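Local coordinates for protein 6-phospho-beta-d glycosidase (Streptococcus pyogenes, PDB 5FOO) that probably hydrolyses 6-phospho-beta-glucosides, as a family 1 glycoside hydrolase that binds 6-phosphocyclophellitol in its active-site pocket, at residues Gln26-Phe31 with Leu122-Tyr127; His137-Phe142 with Ala197-Lys202; Ser173-Phe178 with Lys187-Val192; Phe252-Val257 with Asp355-Ile360. The protein carries 1 engineered substitution. All blocks are in the same frame, centred on the assembly; numbering follows the deposited sequence.

Interactions 2, 3 and 4 lie in the helical layer round one (beta/alpha)8 barrel; interaction 1 lies in the loops over its ligand end. Interactions 1, 2 and 3 are mostly buried; interaction 4 is partly buried. The exposed, polar parts are Asp140-Lys202 in interaction 2 and Asp358 in interaction 4. Interaction 1 alone has backbone hydrogen bonds across the segments, and a phosphate ion sits beside it. Interactions 2 and 3 both use helix 186-208. The first adds a salt bridge to small apolar groups, and the second rests on a tyrosine. Interaction 4 puts a methionine methyl over a tyrosine ring. Interaction 1 touches 2 and 3, and interaction 2 touches 4 through Ala197, making a connected set.

Interaction 1: residues Gln26-Phe31 with Leu122-Tyr127; sequences QHRNLF and LPIALY. With PO4 (phosphate ion), chain M.
Arg28 and Ile124 meet through their backbones in the loops at the C-terminal end of the strands of a family 1 (beta/alpha)8 barrel, the end that holds the ligand. The Asn29 side chain is about 12 Å from the bound 6-phosphocyclophellitol. Ile124 N donates to Arg28 O at 3.0 Å, and a single beta bridge pairs Asn29 with Pro123. Leu30 N adds a weak bond to Leu122 O. Leu30 also supplies the apolar part: CD2 touches Ile124 CD1 at 3.6 Å and reaches Tyr127 CB, while CD1 rests on Leu122 CB.

A phosphate ion, probably from the crystallisation liquor, lies beside this bridge. Its O4 takes two bonds, from Arg28 N at 2.8 Å and Arg28 NE at 2.9 Å. Its O1 is met in the guanidinium plane by Arg28 NH2. The bend at chi3 (-62°) places NE for this grip. Further out, Arg28 NH1 pairs with Glu36. Asn29 is the N-cap of helix 30-37: its side chain caps a backbone N beyond Phe31, and ND2 bonds Gln78. His27, bonded through NE2 to Asp84 O, donates from ND1 to phosphate O3 at 2.9 Å. One water donates to Arg28 O and to phosphate O3, and accepts from Ala125 N at 3.0 Å.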
# COMPACT_ATOMS: atom_id res chain seq x y z
N GLN A 26 -3.19 -5.28 21.85
CA GLN A 26 -2.77 -4.59 23.05
C GLN A 26 -2.81 -3.07 22.90
O GLN A 26 -3.09 -2.36 23.88
CB GLN A 26 -1.37 -5.07 23.43
CG GLN A 26 -0.81 -4.45 24.69
CD GLN A 26 0.55 -5.02 25.13
OE1 GLN A 26 1.03 -6.06 24.70
NE2 GLN A 26 1.16 -4.31 26.02
N HIS A 27 -2.47 -2.53 21.74
CA HIS A 27 -2.25 -1.09 21.65
C HIS A 27 -3.13 -0.58 20.57
O HIS A 27 -3.54 -1.33 19.68
CB HIS A 27 -0.77 -0.75 21.26
CG HIS A 27 0.30 -1.30 22.18
ND1 HIS A 27 0.68 -0.67 23.35
CD2 HIS A 27 1.14 -2.35 22.04
CE1 HIS A 27 1.67 -1.32 23.92
NE2 HIS A 27 1.94 -2.38 23.17
N ARG A 28 -3.33 0.74 20.60
CA ARG A 28 -3.98 1.46 19.51
C ARG A 28 -3.02 1.98 18.47
O ARG A 28 -1.96 2.56 18.80
CB ARG A 28 -4.78 2.67 20.06
CG ARG A 28 -5.87 2.23 21.08
CD ARG A 28 -6.43 3.40 21.88
NE ARG A 28 -5.38 4.03 22.66
CZ ARG A 28 -5.54 5.09 23.43
NH1 ARG A 28 -6.71 5.70 23.58
NH2 ARG A 28 -4.49 5.52 24.07
N ASN A 29 -3.39 1.78 17.21
CA ASN A 29 -2.75 2.48 16.15
C ASN A 29 -3.35 3.85 15.93
O ASN A 29 -4.29 4.20 16.60
CB ASN A 29 -2.66 1.59 14.87
CG ASN A 29 -3.99 1.32 14.19
OD1 ASN A 29 -4.80 2.20 13.96
ND2 ASN A 29 -4.15 0.10 13.73
N LEU A 30 -2.82 4.63 14.99
CA LEU A 30 -3.35 5.98 14.78
C LEU A 30 -4.80 5.94 14.44
O LEU A 30 -5.56 6.73 15.02
CB LEU A 30 -2.62 6.74 13.70
CG LEU A 30 -1.14 6.93 13.94
CD1 LEU A 30 -0.51 7.80 12.88
CD2 LEU A 30 -0.84 7.47 15.33
N PHE A 31 -5.20 5.05 13.54
CA PHE A 31 -6.64 5.01 13.16
C PHE A 31 -7.62 4.52 14.27
O PHE A 31 -8.72 5.04 14.39
CB PHE A 31 -6.87 4.23 11.88
CG PHE A 31 -6.84 5.08 10.64
CD1 PHE A 31 -7.95 5.83 10.27
CD2 PHE A 31 -5.70 5.10 9.81
CE1 PHE A 31 -7.92 6.61 9.12
CE2 PHE A 31 -5.66 5.86 8.67
CZ PHE A 31 -6.76 6.64 8.31
N LEU A 122 1.12 3.30 12.60
CA LEU A 122 1.96 3.70 13.72
C LEU A 122 1.18 3.59 15.04
O LEU A 122 0.01 4.03 15.14
CB LEU A 122 2.47 5.13 13.49
CG LEU A 122 3.39 5.66 14.57
CD1 LEU A 122 4.83 5.24 14.32
CD2 LEU A 122 3.28 7.18 14.69
N PRO A 123 1.79 3.05 16.09
CA PRO A 123 1.18 3.17 17.45
C PRO A 123 0.98 4.63 17.91
O PRO A 123 1.94 5.45 17.92
CB PRO A 123 2.20 2.52 18.37
CG PRO A 123 3.05 1.68 17.51
CD PRO A 123 3.11 2.40 16.16
N ILE A 124 -0.24 4.95 18.31
CA ILE A 124 -0.50 6.28 18.93
C ILE A 124 0.48 6.59 20.06
O ILE A 124 0.92 7.73 20.18
CB ILE A 124 -1.98 6.44 19.35
CG1 ILE A 124 -2.34 7.93 19.62
CG2 ILE A 124 -2.27 5.59 20.56
CD1 ILE A 124 -2.18 8.86 18.41
N ALA A 125 0.93 5.63 20.86
CA ALA A 125 1.79 6.02 21.98
C ALA A 125 3.12 6.61 21.48
O ALA A 125 3.69 7.51 22.13
CB ALA A 125 2.06 4.87 22.97
N LEU A 126 3.60 6.13 20.33
CA LEU A 126 4.84 6.67 19.73
C LEU A 126 4.65 8.01 19.07
O LEU A 126 5.57 8.81 19.08
CB LEU A 126 5.49 5.68 18.76
CG LEU A 126 5.86 4.34 19.40
CD1 LEU A 126 6.51 3.40 18.35
CD2 LEU A 126 6.69 4.53 20.70
N TYR A 127 3.48 8.27 18.50
CA TYR A 127 3.14 9.62 18.08
C TYR A 127 3.13 10.58 19.27
O TYR A 127 3.81 11.60 19.24
CB TYR A 127 1.82 9.71 17.32
CG TYR A 127 1.61 11.15 16.93
CD1 TYR A 127 2.35 11.72 15.90
CD2 TYR A 127 0.70 11.98 17.64
CE1 TYR A 127 2.19 13.05 15.56
CE2 TYR A 127 0.53 13.33 17.30
CZ TYR A 127 1.28 13.85 16.28
OH TYR A 127 1.16 15.16 15.93
P PO4 M . -1.87 2.44 23.74
O1 PO4 M . -1.72 3.94 24.02
O2 PO4 M . -2.19 1.58 24.94
O3 PO4 M . -0.43 1.96 23.27
O4 PO4 M . -3.05 2.30 22.87
O HOH W 1 -0.03 2.78 20.87

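Interaction 2: residues His137-Phe142 with Ala197-Lys202; sequences HVVDLF and ALATAK
Val139 and Ala199 face each other between two outer helices of the (beta/alpha)8 barrel, 136-153 and 186-208. The helices run in roughly the same direction. The short segments cross at -33°, with axes 9.6 Å apart at closest approach. Val139 CA and Ala199 CA, the nearest such pair across the two segments, are 5.7 Å apart.

The CB bonds of Val139, Phe142, Ala199 and Lys202 all point at the opposite helix. Ala199 CB meets two side chains from that helix. Val139 CG1, placed anti to the backbone N (chi1 163°), lies 3.9 Å from Ala199 CB. Phe142 CD2 reaches the same methyl at 3.9 Å, and the ring takes it obliquely. Phe142 also meets two other rings, Trp133 edge-to-face and His163 nearly parallel. On the other helix, Phe142 touches Val203 as well. Leu198 and Ala201 also touch Ile286 of helix 280-288, so helix 186-208 has a second helical neighbour here.

The polar contact lies at the margin, toward solvent. The side chains of Asp140 and Lys202 slant across one another to form a salt bridge. Lys202 is bent at chi3 (96°), which carries CE toward the aspartate, and its aliphatic part passes Val139 on the way. The ammonium meets one carboxylate oxygen almost head-on along the C-O bond: Lys202 NZ to Asp140 OD1 is 2.7 Å.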
# COMPACT_ATOMS: atom_id res chain seq x y z
N HIS A 137 14.34 8.14 16.66
CA HIS A 137 14.25 7.10 17.70
C HIS A 137 13.10 6.13 17.39
O HIS A 137 13.26 4.94 17.46
CB HIS A 137 14.08 7.71 19.09
CG HIS A 137 13.87 6.69 20.16
ND1 HIS A 137 14.82 5.74 20.48
CD2 HIS A 137 12.83 6.47 20.99
CE1 HIS A 137 14.38 5.00 21.48
NE2 HIS A 137 13.16 5.42 21.79
N VAL A 138 11.95 6.67 17.02
CA VAL A 138 10.84 5.86 16.54
C VAL A 138 11.22 4.93 15.37
O VAL A 138 10.76 3.75 15.34
CB VAL A 138 9.62 6.71 16.18
CG1 VAL A 138 8.61 5.92 15.31
CG2 VAL A 138 8.99 7.25 17.46
N VAL A 139 11.99 5.45 14.43
CA VAL A 139 12.53 4.64 13.34
C VAL A 139 13.31 3.48 13.88
O VAL A 139 13.18 2.36 13.39
CB VAL A 139 13.43 5.45 12.43
CG1 VAL A 139 14.30 4.54 11.56
CG2 VAL A 139 12.53 6.32 11.55
N ASP A 140 14.12 3.72 14.89
CA ASP A 140 14.87 2.61 15.53
C ASP A 140 13.96 1.61 16.19
O ASP A 140 14.23 0.45 16.13
CB ASP A 140 15.88 3.13 16.56
CG ASP A 140 17.12 3.75 15.92
OD1 ASP A 140 17.51 3.39 14.80
OD2 ASP A 140 17.74 4.61 16.54
N LEU A 141 12.88 2.06 16.84
CA LEU A 141 11.95 1.13 17.45
C LEU A 141 11.18 0.28 16.35
O LEU A 141 10.88 -0.91 16.55
CB LEU A 141 10.97 1.88 18.34
CG LEU A 141 11.54 2.71 19.48
CD1 LEU A 141 10.44 3.33 20.31
CD2 LEU A 141 12.45 1.87 20.37
N PHE A 142 10.91 0.90 15.21
CA PHE A 142 10.33 0.18 14.06
C PHE A 142 11.28 -0.95 13.60
O PHE A 142 10.85 -2.08 13.33
CB PHE A 142 9.99 1.17 12.94
CG PHE A 142 9.45 0.57 11.69
CD1 PHE A 142 8.26 -0.11 11.68
CD2 PHE A 142 10.11 0.77 10.49
CE1 PHE A 142 7.76 -0.62 10.54
CE2 PHE A 142 9.61 0.23 9.34
CZ PHE A 142 8.45 -0.47 9.37
N ALA A 197 12.04 6.61 4.38
CA ALA A 197 13.04 6.06 3.47
C ALA A 197 14.25 5.46 4.21
O ALA A 197 14.71 4.42 3.84
CB ALA A 197 13.53 7.12 2.52
N LEU A 198 14.72 6.16 5.22
CA LEU A 198 15.76 5.70 6.10
C LEU A 198 15.32 4.45 6.85
O LEU A 198 16.11 3.50 6.98
CB LEU A 198 16.19 6.76 7.10
CG LEU A 198 17.23 6.31 8.17
CD1 LEU A 198 18.56 5.98 7.54
CD2 LEU A 198 17.41 7.41 9.19
N ALA A 199 14.10 4.43 7.36
CA ALA A 199 13.53 3.22 7.95
C ALA A 199 13.49 2.03 7.01
O ALA A 199 13.75 0.94 7.42
CB ALA A 199 12.14 3.49 8.49
N THR A 200 13.19 2.28 5.76
CA THR A 200 13.20 1.24 4.73
C THR A 200 14.59 0.57 4.65
O THR A 200 14.72 -0.67 4.71
CB THR A 200 12.81 1.78 3.37
OG1 THR A 200 11.52 2.42 3.43
CG2 THR A 200 12.70 0.64 2.33
N ALA A 201 15.62 1.41 4.58
CA ALA A 201 17.01 0.94 4.46
C ALA A 201 17.50 0.25 5.73
O ALA A 201 18.17 -0.78 5.63
CB ALA A 201 17.92 2.10 4.10
N LYS A 202 17.14 0.75 6.90
CA LYS A 202 17.45 0.11 8.13
C LYS A 202 16.76 -1.24 8.36
O LYS A 202 17.35 -2.16 8.93
CB LYS A 202 17.22 1.03 9.32
CG LYS A 202 18.18 2.20 9.31
CD LYS A 202 18.17 2.97 10.62
CE LYS A 202 19.31 2.44 11.45
NZ LYS A 202 19.31 3.07 12.78

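Interaction 3: residues Ser173-Phe178 with Lys187-Val192; sequences SYLMQF and KKAVQV
Tyr174 ends helix 166-174 with its CA 5.2 Å from Ala189 CA on helix 186-208, and Leu175 is the first residue to leave the helical backbone angles. Both helices follow strand 159-161 of the (beta/alpha)8 barrel, and the loop between them brings the chain back on itself. No hydrogen bond crosses the two segments, and the contact is apolar.

The Tyr174 side chain lies against the helix and meets three of its residues. Its CB touches Ala189 CB at 3.7 Å. The first torsion (chi1 -65°) puts CG anti to the carbonyl carbon. Lys188 CB and Val192 CG2 both lie on the same side of the ring plane. Tyr174 CD1 lies 3.9 Å from Lys188 CB, and CE1 approaches Lys188 CD. CE2 meets Val192 CG2, and these two side chains cross at about a right angle. All approaches to the ring are oblique.

Leu175 adds a second neighbour to Ala189. Its CG lies 3.9 Å from Ala189 CB, with both methyls slightly farther away. Val170, earlier on helix 166-174, also touches Ala189 and Val192, so the pairing continues beyond the tyrosine. The hydroxyl of Tyr174 hydrogen-bonds Glu134, which also forms a long, weak ion pair with Lys188. The shortest approach across the two segments is Tyr174 CE2 to Val192 CG2, 3.5 Å.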
# COMPACT_ATOMS: atom_id res chain seq x y z
N SER A 173 -0.91 12.32 7.01
CA SER A 173 -0.63 12.81 8.33
C SER A 173 -0.19 14.29 8.35
O SER A 173 -0.48 15.04 9.30
CB SER A 173 0.41 11.90 9.07
OG SER A 173 -0.21 10.71 9.63
N TYR A 174 0.51 14.73 7.31
CA TYR A 174 1.20 16.01 7.40
C TYR A 174 0.89 17.06 6.31
O TYR A 174 1.42 18.12 6.40
CB TYR A 174 2.71 15.78 7.54
CG TYR A 174 3.09 15.06 8.85
CD1 TYR A 174 3.22 15.77 10.02
CD2 TYR A 174 3.28 13.64 8.91
CE1 TYR A 174 3.55 15.15 11.23
CE2 TYR A 174 3.64 13.01 10.11
CZ TYR A 174 3.78 13.76 11.28
OH TYR A 174 4.09 13.18 12.49
N LEU A 175 0.03 16.77 5.33
CA LEU A 175 -0.28 17.72 4.21
C LEU A 175 -1.78 17.87 3.94
O LEU A 175 -2.27 18.97 3.86
CB LEU A 175 0.43 17.34 2.89
CG LEU A 175 1.97 17.50 2.98
CD1 LEU A 175 2.70 16.81 1.81
CD2 LEU A 175 2.41 18.96 3.09
N MET A 176 -2.51 16.77 3.83
CA MET A 176 -3.85 16.77 3.24
C MET A 176 -4.94 16.34 4.18
O MET A 176 -6.06 16.13 3.75
CB MET A 176 -3.85 15.83 2.03
CG MET A 176 -2.77 16.09 0.97
SD MET A 176 -3.10 17.53 -0.07
CE MET A 176 -4.52 17.05 -1.11
N GLN A 177 -4.61 16.10 5.45
CA GLN A 177 -5.61 15.86 6.50
C GLN A 177 -6.48 14.61 6.41
O GLN A 177 -7.62 14.65 6.76
CB GLN A 177 -6.44 17.14 6.74
CG GLN A 177 -5.57 18.36 6.93
CD GLN A 177 -6.41 19.62 7.16
OE1 GLN A 177 -6.52 20.47 6.30
NE2 GLN A 177 -6.97 19.74 8.33
N PHE A 178 -5.93 13.47 6.02
CA PHE A 178 -6.74 12.24 5.96
C PHE A 178 -6.22 11.06 6.77
O PHE A 178 -6.88 10.03 6.86
CB PHE A 178 -7.08 11.87 4.50
CG PHE A 178 -5.89 11.53 3.63
CD1 PHE A 178 -5.38 10.20 3.60
CD2 PHE A 178 -5.31 12.49 2.79
CE1 PHE A 178 -4.31 9.89 2.75
CE2 PHE A 178 -4.26 12.16 1.92
CZ PHE A 178 -3.74 10.87 1.93
N LYS A 187 7.32 21.19 6.55
CA LYS A 187 8.65 20.95 7.05
C LYS A 187 8.70 19.57 7.71
O LYS A 187 9.65 18.81 7.54
CB LYS A 187 9.02 22.01 8.07
CG LYS A 187 10.45 21.93 8.49
CD LYS A 187 11.11 23.29 8.67
CE LYS A 187 12.62 23.08 8.62
NZ LYS A 187 13.36 24.14 9.35
N LYS A 188 7.66 19.27 8.47
CA LYS A 188 7.51 17.97 9.06
C LYS A 188 7.26 16.86 8.04
O LYS A 188 7.86 15.77 8.14
CB LYS A 188 6.43 17.98 10.12
CG LYS A 188 6.86 18.63 11.42
CD LYS A 188 5.72 18.51 12.43
CE LYS A 188 6.00 19.28 13.73
NZ LYS A 188 4.78 19.03 14.58
N ALA A 189 6.40 17.13 7.09
CA ALA A 189 6.16 16.17 6.02
C ALA A 189 7.47 15.71 5.35
O ALA A 189 7.66 14.54 5.13
CB ALA A 189 5.27 16.77 5.00
N VAL A 190 8.34 16.66 5.02
CA VAL A 190 9.56 16.39 4.32
C VAL A 190 10.49 15.55 5.20
O VAL A 190 11.17 14.63 4.73
CB VAL A 190 10.21 17.70 3.86
CG1 VAL A 190 11.59 17.48 3.32
CG2 VAL A 190 9.33 18.34 2.80
N GLN A 191 10.55 15.86 6.49
CA GLN A 191 11.41 15.11 7.37
C GLN A 191 10.83 13.67 7.54
O GLN A 191 11.58 12.71 7.48
CB GLN A 191 11.60 15.84 8.74
CG GLN A 191 12.55 15.12 9.68
CD GLN A 191 13.98 15.12 9.19
OE1 GLN A 191 14.53 16.18 8.92
NE2 GLN A 191 14.63 13.92 9.11
N VAL A 192 9.52 13.56 7.72
CA VAL A 192 8.85 12.25 7.74
C VAL A 192 9.17 11.40 6.51
O VAL A 192 9.45 10.21 6.67
CB VAL A 192 7.34 12.40 8.00
CG1 VAL A 192 6.53 11.13 7.73
CG2 VAL A 192 7.12 12.78 9.48

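Interaction 4: residues Phe252-Val257 with Asp355-Ile360; sequences FMEAAV and DHYDNI
Met253 of helix 235-258, which packs against strand 218-224 of the (beta/alpha)8 barrel, sets its terminal methyl on the ring of Tyr357, just after helix 344-356. This is the tight part of the contact. Met253 CE lies 3.6 Å from the ring centroid and 8° off the ring normal, a CH-pi contact over the middle of one face. The sulfur stands farther off, with Met253 SD 5.1 Å from the centroid, in a Met-aromatic contact. Bends at chi2 and chi3 (-67°) curl the methionine chain and bring CE over the ring. Its own CB comes to 3.6 Å from Tyr357 OH.

At the ring edge, near its plane, Val257 CG1 meets Tyr357 CD1 at 4.1 Å. The valine crosses the tyrosine at about a right angle. Its other methyl, CG2, touches Ile360 CD1 at 4.0 Å. Met353 of helix 344-356 adds to this apolar patch, touching both Met253 and Ile360.

The other side is looser and more polar. Glu254 OE2 lies 3.2 Å from Tyr357 OH, with the carboxylate and ring planes 39° apart. Glu254 has a clear partner in His258 through OE1. Asp358, exposed and reaching Val257 only distantly, bonds the other nitrogen of the same imidazole. His258 therefore links carboxylates from both segments. Two acids around this imidazole would probably favour its protonated form, while the CH-pi contact over the ring face is probably largely dispersive.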
# COMPACT_ATOMS: atom_id res chain seq x y z
N PHE A 252 10.77 8.27 -3.24
CA PHE A 252 10.85 6.95 -2.63
C PHE A 252 11.42 5.88 -3.61
O PHE A 252 12.06 4.93 -3.14
CB PHE A 252 9.51 6.50 -2.03
CG PHE A 252 9.17 7.19 -0.72
CD1 PHE A 252 9.87 6.94 0.43
CD2 PHE A 252 8.10 8.11 -0.66
CE1 PHE A 252 9.55 7.56 1.65
CE2 PHE A 252 7.79 8.77 0.54
CZ PHE A 252 8.51 8.48 1.70
N MET A 253 11.15 5.99 -4.91
CA MET A 253 11.68 5.04 -5.89
C MET A 253 13.19 5.10 -6.01
O MET A 253 13.83 4.07 -5.98
CB MET A 253 11.09 5.22 -7.27
CG MET A 253 9.68 4.69 -7.40
SD MET A 253 9.57 2.88 -7.38
CE MET A 253 10.40 2.51 -8.93
N GLU A 254 13.75 6.31 -6.08
CA GLU A 254 15.17 6.51 -6.19
C GLU A 254 15.83 5.99 -4.95
O GLU A 254 16.83 5.32 -5.06
CB GLU A 254 15.57 7.96 -6.47
CG GLU A 254 15.23 8.46 -7.87
CD GLU A 254 15.90 7.64 -8.96
OE1 GLU A 254 17.05 7.20 -8.76
OE2 GLU A 254 15.25 7.46 -10.01
N ALA A 255 15.30 6.31 -3.77
CA ALA A 255 15.85 5.78 -2.54
C ALA A 255 15.74 4.24 -2.42
O ALA A 255 16.70 3.58 -2.05
CB ALA A 255 15.21 6.41 -1.35
N ALA A 256 14.58 3.66 -2.75
CA ALA A 256 14.40 2.20 -2.68
C ALA A 256 15.34 1.40 -3.62
O ALA A 256 15.94 0.44 -3.18
CB ALA A 256 12.97 1.83 -2.99
N VAL A 257 15.44 1.82 -4.88
CA VAL A 257 16.05 1.07 -5.93
C VAL A 257 17.53 1.46 -6.10
O VAL A 257 18.36 0.61 -6.20
CB VAL A 257 15.34 1.33 -7.25
CG1 VAL A 257 16.03 0.62 -8.39
CG2 VAL A 257 13.85 0.92 -7.18
N ASP A 355 12.69 0.76 -18.16
CA ASP A 355 13.63 1.68 -18.78
C ASP A 355 14.31 2.57 -17.81
O ASP A 355 15.35 3.11 -18.15
CB ASP A 355 12.97 2.56 -19.84
CG ASP A 355 12.46 1.77 -21.01
OD1 ASP A 355 12.89 0.63 -21.18
OD2 ASP A 355 11.64 2.27 -21.80
N HIS A 356 13.77 2.72 -16.61
CA HIS A 356 14.35 3.66 -15.66
C HIS A 356 14.72 3.02 -14.34
O HIS A 356 15.46 3.63 -13.52
CB HIS A 356 13.41 4.86 -15.49
CG HIS A 356 13.22 5.64 -16.76
ND1 HIS A 356 14.15 6.56 -17.20
CD2 HIS A 356 12.24 5.62 -17.69
CE1 HIS A 356 13.76 7.06 -18.36
NE2 HIS A 356 12.61 6.51 -18.68
N TYR A 357 14.28 1.79 -14.09
CA TYR A 357 14.62 1.21 -12.80
C TYR A 357 15.23 -0.15 -12.94
O TYR A 357 14.96 -1.02 -12.09
CB TYR A 357 13.38 1.23 -11.90
CG TYR A 357 13.07 2.64 -11.49
CD1 TYR A 357 13.83 3.29 -10.53
CD2 TYR A 357 12.04 3.35 -12.10
CE1 TYR A 357 13.57 4.64 -10.17
CE2 TYR A 357 11.79 4.65 -11.74
CZ TYR A 357 12.55 5.28 -10.79
OH TYR A 357 12.22 6.57 -10.46
N ASP A 358 16.06 -0.28 -14.00
CA ASP A 358 16.94 -1.41 -14.29
C ASP A 358 16.13 -2.68 -14.49
O ASP A 358 16.60 -3.77 -14.22
CB ASP A 358 17.91 -1.62 -13.14
CG ASP A 358 18.71 -0.40 -12.84
OD1 ASP A 358 19.16 0.25 -13.77
OD2 ASP A 358 18.92 -0.08 -11.67
N ASN A 359 14.88 -2.53 -14.90
CA ASN A 359 13.96 -3.65 -14.91
C ASN A 359 14.04 -4.60 -13.71
O ASN A 359 13.83 -5.82 -13.90
CB ASN A 359 14.20 -4.45 -16.20
CG ASN A 359 12.94 -5.07 -16.76
OD1 ASN A 359 11.79 -4.70 -16.43
ND2 ASN A 359 13.15 -5.99 -17.66
N ILE A 360 14.29 -4.10 -12.49
CA ILE A 360 14.21 -4.99 -11.36
C ILE A 360 12.82 -5.69 -11.19
O ILE A 360 11.79 -5.25 -11.73
CB ILE A 360 14.54 -4.33 -10.03
CG1 ILE A 360 13.58 -3.21 -9.70
CG2 ILE A 360 15.99 -3.84 -9.99
CD1 ILE A 360 13.64 -2.92 -8.22